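Local coordinates for zinc finger (CCCH type) motif-containing protein (Toxoplasma gondii, PDB 7NH2) that probably recognises N6-methyladenosine in mRNA through its YTH domain, the part in this structure, within a longer protein that also carries a CCCH zinc finger, at residues 18-23 with 59-64; 71-76 with 99-104. All coordinates share one frame; numbering follows the deposited sequence. Where two conformers were deposited one is given.

Contact 1 (18-23 with 59-64). With OYK (~{N},9-dimethylpurin-6-amine), chain C.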
ATOM      1  N   ILE A  18      -4.700   0.508   2.711  0.53  5.02           N
ATOM      2  CA  ILE A  18      -3.754   1.611   2.810  0.53  5.07           C
ATOM      3  C   ILE A  18      -2.451   1.088   3.389  0.53  4.84           C
ATOM      4  O   ILE A  18      -2.448   0.363   4.391  0.53  4.66           O
ATOM      5  CB  ILE A  18      -4.315   2.722   3.709  0.53  6.03           C
ATOM      6  CG1 ILE A  18      -5.681   3.195   3.208  0.53  7.19           C
ATOM      7  CG2 ILE A  18      -3.315   3.884   3.806  0.53  5.84           C
ATOM      8  CD1 ILE A  18      -5.674   3.670   1.781  0.53  7.82           C
ATOM      9  N   ILE A  19      -1.337   1.463   2.768  1.00  5.21           N
ATOM     10  CA  ILE A  19      -0.008   1.185   3.291  1.00  4.87           C
ATOM     11  C   ILE A  19       0.666   2.512   3.579  1.00  6.10           C
ATOM     12  O   ILE A  19       0.700   3.400   2.717  1.00  6.92           O
ATOM     13  CB  ILE A  19       0.812   0.394   2.261  1.00  5.90           C
ATOM     14  CG1 ILE A  19       0.210  -1.010   2.089  1.00  6.98           C
ATOM     15  CG2 ILE A  19       2.286   0.371   2.654  1.00  6.63           C
ATOM     16  CD1 ILE A  19       0.277  -1.882   3.331  1.00  6.89           C
ATOM     17  N   LYS A  20       1.161   2.666   4.799  1.00  6.24           N
ATOM     18  CA  LYS A  20       1.912   3.857   5.147  1.00  6.79           C
ATOM     19  C   LYS A  20       3.400   3.545   5.100  1.00  7.78           C
ATOM     20  O   LYS A  20       3.842   2.461   5.492  1.00  9.52           O
ATOM     21  CB  LYS A  20       1.540   4.362   6.542  1.00  7.01           C
ATOM     22  CG  LYS A  20       0.083   4.793   6.692  1.00  6.86           C
ATOM     23  CD  LYS A  20      -0.328   5.898   5.715  1.00  8.01           C
ATOM     24  CE  LYS A  20       0.310   7.239   6.076  1.00  9.37           C
ATOM     25  NZ  LYS A  20      -0.326   8.388   5.354  1.00  9.88           N
ATOM     26  N   SER A  21       4.175   4.514   4.642  1.00  9.11           N
ATOM     27  CA  SER A  21       5.622   4.399   4.590  1.00  9.27           C
ATOM     28  C   SER A  21       6.216   5.524   5.421  1.00 10.49           C
ATOM     29  O   SER A  21       5.836   6.686   5.247  1.00 13.09           O
ATOM     30  CB  SER A  21       6.072   4.538   3.152  1.00 10.01           C
ATOM     31  OG  SER A  21       7.484   4.500   3.084  1.00 14.11           O
ATOM     32  N   ASN A  22       7.128   5.184   6.330  1.00 12.45           N
ATOM     33  CA  ASN A  22       7.701   6.195   7.211  1.00 13.17           C
ATOM     34  C   ASN A  22       8.912   6.895   6.615  1.00 11.46           C
ATOM     35  O   ASN A  22       9.271   7.980   7.081  1.00 12.39           O
ATOM     36  CB  ASN A  22       8.155   5.572   8.531  1.00 21.38           C
ATOM     37  CG  ASN A  22       7.086   4.745   9.200  1.00 31.81           C
ATOM     38  OD1 ASN A  22       6.107   5.275   9.723  1.00 39.20           O
ATOM     39  ND2 ASN A  22       7.278   3.431   9.204  1.00 40.63           N
ATOM     40  N   ARG A  23       9.574   6.293   5.635  1.00  9.31           N
ATOM     41  CA  ARG A  23      10.714   6.919   4.978  1.00 10.92           C
ATOM     42  C   ARG A  23      10.550   6.743   3.478  1.00  8.48           C
ATOM     43  O   ARG A  23      10.131   5.677   3.017  1.00  7.59           O
ATOM     44  CB  ARG A  23      12.083   6.344   5.468  1.00 15.74           C
ATOM     45  CG  ARG A  23      12.087   4.864   5.764  1.00 22.83           C
ATOM     46  CD  ARG A  23      13.350   4.333   6.496  1.00 20.79           C
ATOM     47  NE  ARG A  23      14.580   5.063   6.207  1.00 24.99           N
ATOM     48  CZ  ARG A  23      15.729   4.926   6.873  1.00 15.08           C
ATOM     49  NH1 ARG A  23      15.847   4.077   7.888  1.00 19.87           N
ATOM     50  NH2 ARG A  23      16.774   5.637   6.504  1.00 16.71           N
ATOM     51  N   LEU A  59      -2.412   0.575  -1.428  1.00  4.09           N
ATOM     52  CA  LEU A  59      -2.458   1.978  -1.824  1.00  4.90           C
ATOM     53  C   LEU A  59      -1.449   2.702  -0.951  1.00  4.11           C
ATOM     54  O   LEU A  59      -1.651   2.808   0.262  1.00  4.58           O
ATOM     55  CB  LEU A  59      -3.863   2.518  -1.591  1.00  5.26           C
ATOM     56  CG  LEU A  59      -4.911   2.103  -2.652  1.00  6.60           C
ATOM     57  CD1 LEU A  59      -5.211   0.582  -2.709  1.00  7.27           C
ATOM     58  CD2 LEU A  59      -6.198   2.891  -2.412  1.00  8.71           C
ATOM     59  N   PHE A  60      -0.349   3.153  -1.559  1.00  3.77           N
ATOM     60  CA  PHE A  60       0.833   3.596  -0.823  1.00  4.36           C
ATOM     61  C   PHE A  60       0.759   5.076  -0.488  1.00  4.90           C
ATOM     62  O   PHE A  60       0.530   5.911  -1.374  1.00  5.17           O
ATOM     63  CB  PHE A  60       2.095   3.331  -1.648  1.00  4.52           C
ATOM     64  CG  PHE A  60       2.464   1.882  -1.736  1.00  5.75           C
ATOM     65  CD1 PHE A  60       3.261   1.296  -0.757  1.00  7.23           C
ATOM     66  CD2 PHE A  60       2.017   1.104  -2.783  1.00  6.47           C
ATOM     67  CE1 PHE A  60       3.600  -0.046  -0.827  1.00  9.80           C
ATOM     68  CE2 PHE A  60       2.363  -0.238  -2.868  1.00  7.31           C
ATOM     69  CZ  PHE A  60       3.158  -0.810  -1.878  1.00  7.59           C
ATOM     70  N   SER A  61       0.981   5.403   0.785  1.00  4.78           N
ATOM     71  CA  SER A  61       0.924   6.787   1.238  1.00  5.55           C
ATOM     72  C   SER A  61       2.056   7.035   2.224  1.00  6.06           C
ATOM     73  O   SER A  61       2.053   6.498   3.337  1.00  7.17           O
ATOM     74  CB  SER A  61      -0.428   7.094   1.871  1.00  6.03           C
ATOM     75  OG  SER A  61      -0.393   8.374   2.515  1.00  7.50           O
ATOM     76  N   ALA A  62       3.012   7.866   1.829  1.00  8.22           N
ATOM     77  CA  ALA A  62       4.099   8.239   2.725  1.00  9.57           C
ATOM     78  C   ALA A  62       3.575   9.052   3.912  1.00  9.46           C
ATOM     79  O   ALA A  62       2.750   9.957   3.747  1.00 10.20           O
ATOM     80  CB  ALA A  62       5.128   9.065   1.951  1.00 13.38           C
ATOM     81  N   ASN A  63       4.086   8.709   5.111  1.00 12.84           N
ATOM     82  CA  ASN A  63       3.803   9.418   6.366  1.00 16.15           C
ATOM     83  C   ASN A  63       3.925  10.924   6.211  1.00 14.90           C
ATOM     84  O   ASN A  63       3.122  11.690   6.759  1.00 17.20           O
ATOM     85  CB  ASN A  63       4.852   9.014   7.414  1.00 18.47           C
ATOM     86  CG  ASN A  63       4.588   7.662   8.030  1.00 29.98           C
ATOM     87  OD1 ASN A  63       3.809   6.868   7.509  1.00 30.60           O
ATOM     88  ND2 ASN A  63       5.247   7.390   9.152  1.00 24.82           N
ATOM     89  N   GLU A  64       4.959  11.365   5.522  1.00 13.19           N
ATOM     90  CA  GLU A  64       5.262  12.782   5.460  1.00 16.52           C
ATOM     91  C   GLU A  64       4.484  13.507   4.377  1.00 15.48           C
ATOM     92  O   GLU A  64       4.617  14.728   4.250  1.00 18.11           O
ATOM     93  CB  GLU A  64       6.767  12.945   5.277  1.00 15.80           C
ATOM     94  CG  GLU A  64       7.525  12.451   6.506  1.00 18.21           C
ATOM     95  CD  GLU A  64       8.869  11.838   6.179  1.00 19.05           C
ATOM     96  OE1 GLU A  64       8.929  10.966   5.281  1.00 23.61           O
ATOM     97  OE2 GLU A  64       9.861  12.225   6.832  1.00 24.08           O
TER
HETATM   98  N12 OYK C 602       8.399   0.176   9.206  0.81 12.04           N
HETATM   99  C01 OYK C 602       5.765  -0.015  10.904  0.81 15.77           C
HETATM  100  C03 OYK C 602       5.104  -1.016   8.734  0.81  9.16           C
HETATM  101  C05 OYK C 602       7.178  -0.327   8.869  0.81 11.40           C
HETATM  102  C06 OYK C 602       6.981  -0.846   7.613  0.81  9.03           C
HETATM  103  C07 OYK C 602       8.076  -0.838   6.720  0.81 10.61           C
HETATM  104  C09 OYK C 602       9.025  -1.565   4.479  0.81  7.40           C
HETATM  105  C11 OYK C 602       9.400   0.171   8.345  0.81 10.47           C
HETATM  106  N02 OYK C 602       5.997  -0.448   9.537  0.81 11.45           N
HETATM  107  N04 OYK C 602       5.680  -1.273   7.558  0.81  9.79           N
HETATM  108  N08 OYK C 602       7.914  -1.391   5.398  0.81  9.22           N
HETATM  109  N10 OYK C 602       9.239  -0.332   7.122  0.81  9.81           N
HETATM  110  O   HOH W   1       6.863   9.355   4.810  1.00 14.99           O
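The backbone oxygen Ser-21 O is gripped twice where the two strands end: Asn-63 N reaches it at 2.7 Å with an almost straight N-H...O angle of 175°, and water 1 donates a second bond to it. The same water accepts from Glu-64 N and donates to Glu-64 OE1 at 2.7 Å, tying the turn after strand 53-62 back to the end of strand 12-21. Upstream runs a parallel ladder in which Ile-19 and Ser-21 bond with both N and O. Ile-19 N donates to Leu-59 O from above the carbonyl plane, whereas Ser-61 N meets Ile-19 O at 2.8 Å nearly along the C=O axis. Ser-21 N makes a longer bond of 3.2 Å to Ser-61 O.

Lys-20 bends at both chi2 and chi3, folding its chain over the neighbouring strand. Lys-20 CE packs 3.3 Å from Ser-61 O, and Lys-20 NZ bonds to Ser-61 OG at 2.8 Å. That hydroxyl is also hydrogen-bonded to Gly-67 O, the start of the next strand. On one face of the sheet, Ile-19 and Phe-60 lie side by side, CG2 of Ile-19 coming obliquely to CD1 of the Phe-60 ring at 3.7 Å; on the other face helix 137-148 covers Leu-59.

At the exposed end the amides of Asn-22 and Asn-63 cross with their planes 83° apart, although their very short separation makes the details doubtful. Asn-22 ND2 lies 3.4 Å from N12 of the bound N6,9-dimethyladenine, a mimic of the methylated base. The chemistry therefore implies a parallel pair fastened by main-chain bonds in its buried part, whose exposed end is held by the Asn-63 N bond to Ser-21 O and by the water, with Asn-22 beside the base in the pocket of the YTH domain.

Contact 2 (71-76 with 99-104)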
ATOM      1  N   PHE A  71      -0.292   2.842  -6.370  1.00  5.02           N
ATOM      2  CA  PHE A  71      -0.877   1.612  -5.862  1.00  5.18           C
ATOM      3  C   PHE A  71      -0.275   0.422  -6.587  1.00  5.10           C
ATOM      4  O   PHE A  71       0.265   0.546  -7.694  1.00  4.43           O
ATOM      5  CB  PHE A  71      -2.413   1.606  -5.945  1.00  5.52           C
ATOM      6  CG  PHE A  71      -2.965   1.494  -7.351  1.00  5.71           C
ATOM      7  CD1 PHE A  71      -3.105   2.613  -8.152  1.00  6.94           C
ATOM      8  CD2 PHE A  71      -3.389   0.267  -7.842  1.00  7.00           C
ATOM      9  CE1 PHE A  71      -3.631   2.500  -9.443  1.00  7.56           C
ATOM     10  CE2 PHE A  71      -3.908   0.155  -9.118  1.00  6.23           C
ATOM     11  CZ  PHE A  71      -4.024   1.263  -9.920  1.00  7.15           C
ATOM     12  N   GLY A  72      -0.353  -0.739  -5.936  1.00  5.85           N
ATOM     13  CA  GLY A  72       0.194  -1.952  -6.505  1.00  6.09           C
ATOM     14  C   GLY A  72      -0.639  -3.152  -6.113  1.00  6.17           C
ATOM     15  O   GLY A  72      -1.569  -3.054  -5.311  1.00  6.29           O
ATOM     16  N   ARG A  73      -0.302  -4.291  -6.709  1.00  5.90           N
ATOM     17  CA  ARG A  73      -0.934  -5.563  -6.408  1.00  5.84           C
ATOM     18  C   ARG A  73       0.033  -6.433  -5.610  1.00  5.53           C
ATOM     19  O   ARG A  73       1.202  -6.594  -5.997  1.00  6.03           O
ATOM     20  CB  ARG A  73      -1.333  -6.279  -7.704  1.00  6.15           C
ATOM     21  CG  ARG A  73      -2.146  -7.550  -7.464  1.00  7.05           C
ATOM     22  CD  ARG A  73      -2.494  -8.226  -8.775  1.00  7.45           C
ATOM     23  NE  ARG A  73      -3.317  -9.416  -8.583  1.00  7.76           N
ATOM     24  CZ  ARG A  73      -2.862 -10.624  -8.265  1.00  8.20           C
ATOM     25  NH1 ARG A  73      -1.557 -10.847  -8.067  1.00  7.75           N
ATOM     26  NH2 ARG A  73      -3.733 -11.621  -8.136  1.00  7.72           N
ATOM     27  N   MET A  74      -0.448  -6.984  -4.500  1.00  4.92           N
ATOM     28  CA  MET A  74       0.304  -7.994  -3.770  1.00  5.30           C
ATOM     29  C   MET A  74       0.399  -9.262  -4.611  1.00  5.95           C
ATOM     30  O   MET A  74      -0.625  -9.817  -5.023  1.00  6.59           O
ATOM     31  CB  MET A  74      -0.401  -8.280  -2.453  1.00  6.16           C
ATOM     32  CG  MET A  74       0.332  -9.263  -1.551  1.00  6.34           C
ATOM     33  SD  MET A  74      -0.571  -9.463  -0.015  1.00  7.81           S
ATOM     34  CE  MET A  74       0.480 -10.610   0.888  1.00  9.28           C
ATOM     35  N   MET A  75       1.623  -9.712  -4.889  1.00  6.29           N
ATOM     36  CA  MET A  75       1.836 -10.792  -5.848  1.00  6.29           C
ATOM     37  C   MET A  75       2.157 -12.131  -5.204  1.00  7.76           C
ATOM     38  O   MET A  75       1.969 -13.173  -5.854  1.00 10.39           O
ATOM     39  CB  MET A  75       2.959 -10.432  -6.829  1.00  6.90           C
ATOM     40  CG  MET A  75       2.748  -9.133  -7.586  1.00  7.23           C
ATOM     41  SD  MET A  75       1.321  -9.140  -8.695  1.00  8.53           S
ATOM     42  CE  MET A  75       1.807 -10.363  -9.893  1.00 12.40           C
ATOM     43  N   SER A  76       2.617 -12.132  -3.957  1.00  8.63           N
ATOM     44  CA  SER A  76       3.068 -13.358  -3.318  1.00 10.12           C
ATOM     45  C   SER A  76       2.911 -13.178  -1.820  1.00  9.52           C
ATOM     46  O   SER A  76       2.680 -12.071  -1.333  1.00  9.01           O
ATOM     47  CB  SER A  76       4.538 -13.641  -3.663  1.00 12.07           C
ATOM     48  OG  SER A  76       5.405 -12.844  -2.863  1.00 19.70           O
ATOM     49  N   ARG A  99       6.350 -10.015  -2.658  1.00  6.00           N
ATOM     50  CA  ARG A  99       6.402  -9.303  -3.923  1.00  5.71           C
ATOM     51  C   ARG A  99       5.185  -8.409  -4.129  1.00  6.23           C
ATOM     52  O   ARG A  99       4.053  -8.764  -3.772  1.00  6.25           O
ATOM     53  CB  ARG A  99       6.538 -10.279  -5.089  1.00  7.01           C
ATOM     54  CG  ARG A  99       7.852 -11.036  -5.076  1.00  9.33           C
ATOM     55  CD  ARG A  99       7.996 -11.923  -6.301  1.00 14.05           C
ATOM     56  NE  ARG A  99       9.252 -12.678  -6.278  1.00 21.08           N
ATOM     57  CZ  ARG A  99      10.439 -12.184  -6.621  1.00 21.61           C
ATOM     58  NH1 ARG A  99      10.557 -10.924  -7.013  1.00 22.35           N
ATOM     59  NH2 ARG A  99      11.517 -12.956  -6.568  1.00 31.80           N
ATOM     60  N   VAL A 100       5.434  -7.229  -4.692  0.66  5.58           N
ATOM     61  CA  VAL A 100       4.390  -6.282  -5.069  0.66  5.90           C
ATOM     62  C   VAL A 100       4.706  -5.777  -6.466  0.66  5.96           C
ATOM     63  O   VAL A 100       5.872  -5.539  -6.800  0.66  6.80           O
ATOM     64  CB  VAL A 100       4.314  -5.096  -4.085  0.66  5.54           C
ATOM     65  CG1 VAL A 100       3.314  -4.042  -4.561  0.66  5.37           C
ATOM     66  CG2 VAL A 100       3.943  -5.591  -2.706  0.66  5.78           C
ATOM     67  N   MET A 101       3.675  -5.635  -7.288  1.00  5.84           N
ATOM     68  CA  MET A 101       3.793  -5.035  -8.607  1.00  6.85           C
ATOM     69  C   MET A 101       3.103  -3.683  -8.520  1.00  5.65           C
ATOM     70  O   MET A 101       1.884  -3.620  -8.332  1.00  6.27           O
ATOM     71  CB  MET A 101       3.096  -5.912  -9.645  1.00  8.07           C
ATOM     72  CG  MET A 101       3.010  -5.279 -11.025  1.00  9.31           C
ATOM     73  SD  MET A 101       2.270  -6.386 -12.247  1.00 17.21           S
ATOM     74  CE  MET A 101       0.650  -6.685 -11.548  1.00 22.33           C
ATOM     75  N   TRP A 102       3.877  -2.603  -8.596  1.00  5.39           N
ATOM     76  CA  TRP A 102       3.273  -1.278  -8.667  1.00  5.27           C
ATOM     77  C   TRP A 102       2.590  -1.099 -10.011  1.00  5.55           C
ATOM     78  O   TRP A 102       3.206  -1.291 -11.066  1.00  6.20           O
ATOM     79  CB  TRP A 102       4.329  -0.199  -8.479  1.00  5.35           C
ATOM     80  CG  TRP A 102       4.811  -0.025  -7.065  1.00  4.82           C
ATOM     81  CD1 TRP A 102       5.551  -0.909  -6.325  1.00  5.21           C
ATOM     82  CD2 TRP A 102       4.624   1.129  -6.237  1.00  4.71           C
ATOM     83  NE1 TRP A 102       5.823  -0.374  -5.083  1.00  5.75           N
ATOM     84  CE2 TRP A 102       5.253   0.870  -4.999  1.00  5.46           C
ATOM     85  CE3 TRP A 102       3.985   2.356  -6.428  1.00  5.38           C
ATOM     86  CZ2 TRP A 102       5.282   1.799  -3.970  1.00  5.50           C
ATOM     87  CZ3 TRP A 102       3.994   3.283  -5.388  1.00  5.06           C
ATOM     88  CH2 TRP A 102       4.641   2.993  -4.175  1.00  5.71           C
ATOM     89  N   LEU A 103       1.313  -0.735  -9.966  1.00  4.84           N
ATOM     90  CA  LEU A 103       0.522  -0.509 -11.163  1.00  4.55           C
ATOM     91  C   LEU A 103       0.491   0.957 -11.560  1.00  5.75           C
ATOM     92  O   LEU A 103       0.187   1.267 -12.720  1.00  8.78           O
ATOM     93  CB  LEU A 103      -0.911  -1.016 -10.951  1.00  5.97           C
ATOM     94  CG  LEU A 103      -0.959  -2.526 -10.690  1.00  7.03           C
ATOM     95  CD1 LEU A 103      -2.335  -2.935 -10.172  1.00  9.65           C
ATOM     96  CD2 LEU A 103      -0.620  -3.282 -11.980  1.00 10.15           C
ATOM     97  N   LYS A 104       0.818   1.859 -10.641  1.00  5.00           N
ATOM     98  CA  LYS A 104       0.837   3.277 -10.952  1.00  5.02           C
ATOM     99  C   LYS A 104       1.721   3.980  -9.937  1.00  5.61           C
ATOM    100  O   LYS A 104       1.646   3.696  -8.742  1.00  5.89           O
ATOM    101  CB  LYS A 104      -0.577   3.867 -10.865  1.00  5.79           C
ATOM    102  CG  LYS A 104      -0.670   5.319 -11.327  1.00  6.15           C
ATOM    103  CD  LYS A 104      -0.347   5.420 -12.813  1.00  5.62           C
ATOM    104  CE  LYS A 104      -0.587   6.829 -13.310  1.00  6.76           C
ATOM    105  NZ  LYS A 104      -0.446   6.902 -14.795  1.00  7.95           N
TER
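Phe-71 O accepts from both Leu-103 N (2.8 Å) and Lys-104 N (3.3 Å), the signature of a classic beta bulge in the antiparallel pairing of strands 67-74 and 98-109 within the mixed sheet of the YTH domain. Both donors lie in the plane of that carbonyl, and Phe-71 N returns a longer bond to Lys-104 O. Past the bulge, Arg-73 and Met-101 form a regular hydrogen-bonded pair, and Met-75 N continues the pattern to Arg-99 O. The last polar link uses a side chain: Arg-99 N donates to Ser-76 OG at 3.0 Å.

Close backbone approach marks the non-hydrogen-bonded pair Gly-72 and Trp-102, whose CA atoms come within 3.8 Å. With no side chain on Gly-72, its CA sits just 3.0 Å from Met-101 O.

Apolar contacts gather at Phe-71. Its chi1 of 71° puts CG between the backbone N and the carbonyl carbon, and the end of the ring comes near two residues, both obliquely: Phe-71 CE2 meets Leu-103 CD1 at 3.6 Å, and Phe-71 CE1 meets Lys-104 CB at 3.6 Å. Cys-144 and Met-147 of helix 137-148 pack on the same ring. Arg-73 NH2 bonds Asp-54 O and its NE bonds His-55 ND1. The bent chain of Met-75 crosses Met-101, and its sulfur SD, 3.8 Å from Met-101 CB, also receives a weak in-plane hydrogen bond from Arg-73 NH1.

How the contacts relate
Strands 53-62 and 67-74, neighbours in the one mixed sheet, join the two contacts into a continuous run of four strands: parallel pairing in contact 1, antiparallel in contact 2. Both are partly buried, but contact 1 has more buried residues, seven of twelve against four, and its exposed side is the loop end bordering the bound base. Contact 2 is more open along strand 98-109, where Arg-99, Met-101 and Leu-103 are exposed. Its irregularity is a backbone bulge; contact 1 adds a lysine-to-hydroxyl bond and a bridging water, while the side-chain link of contact 2 joins a backbone N-H to a serine hydroxyl. Rings connect them: Phe-60 stacks on Trp-102, with Phe-60 CG to Trp-102 CH2 at 3.5 Å.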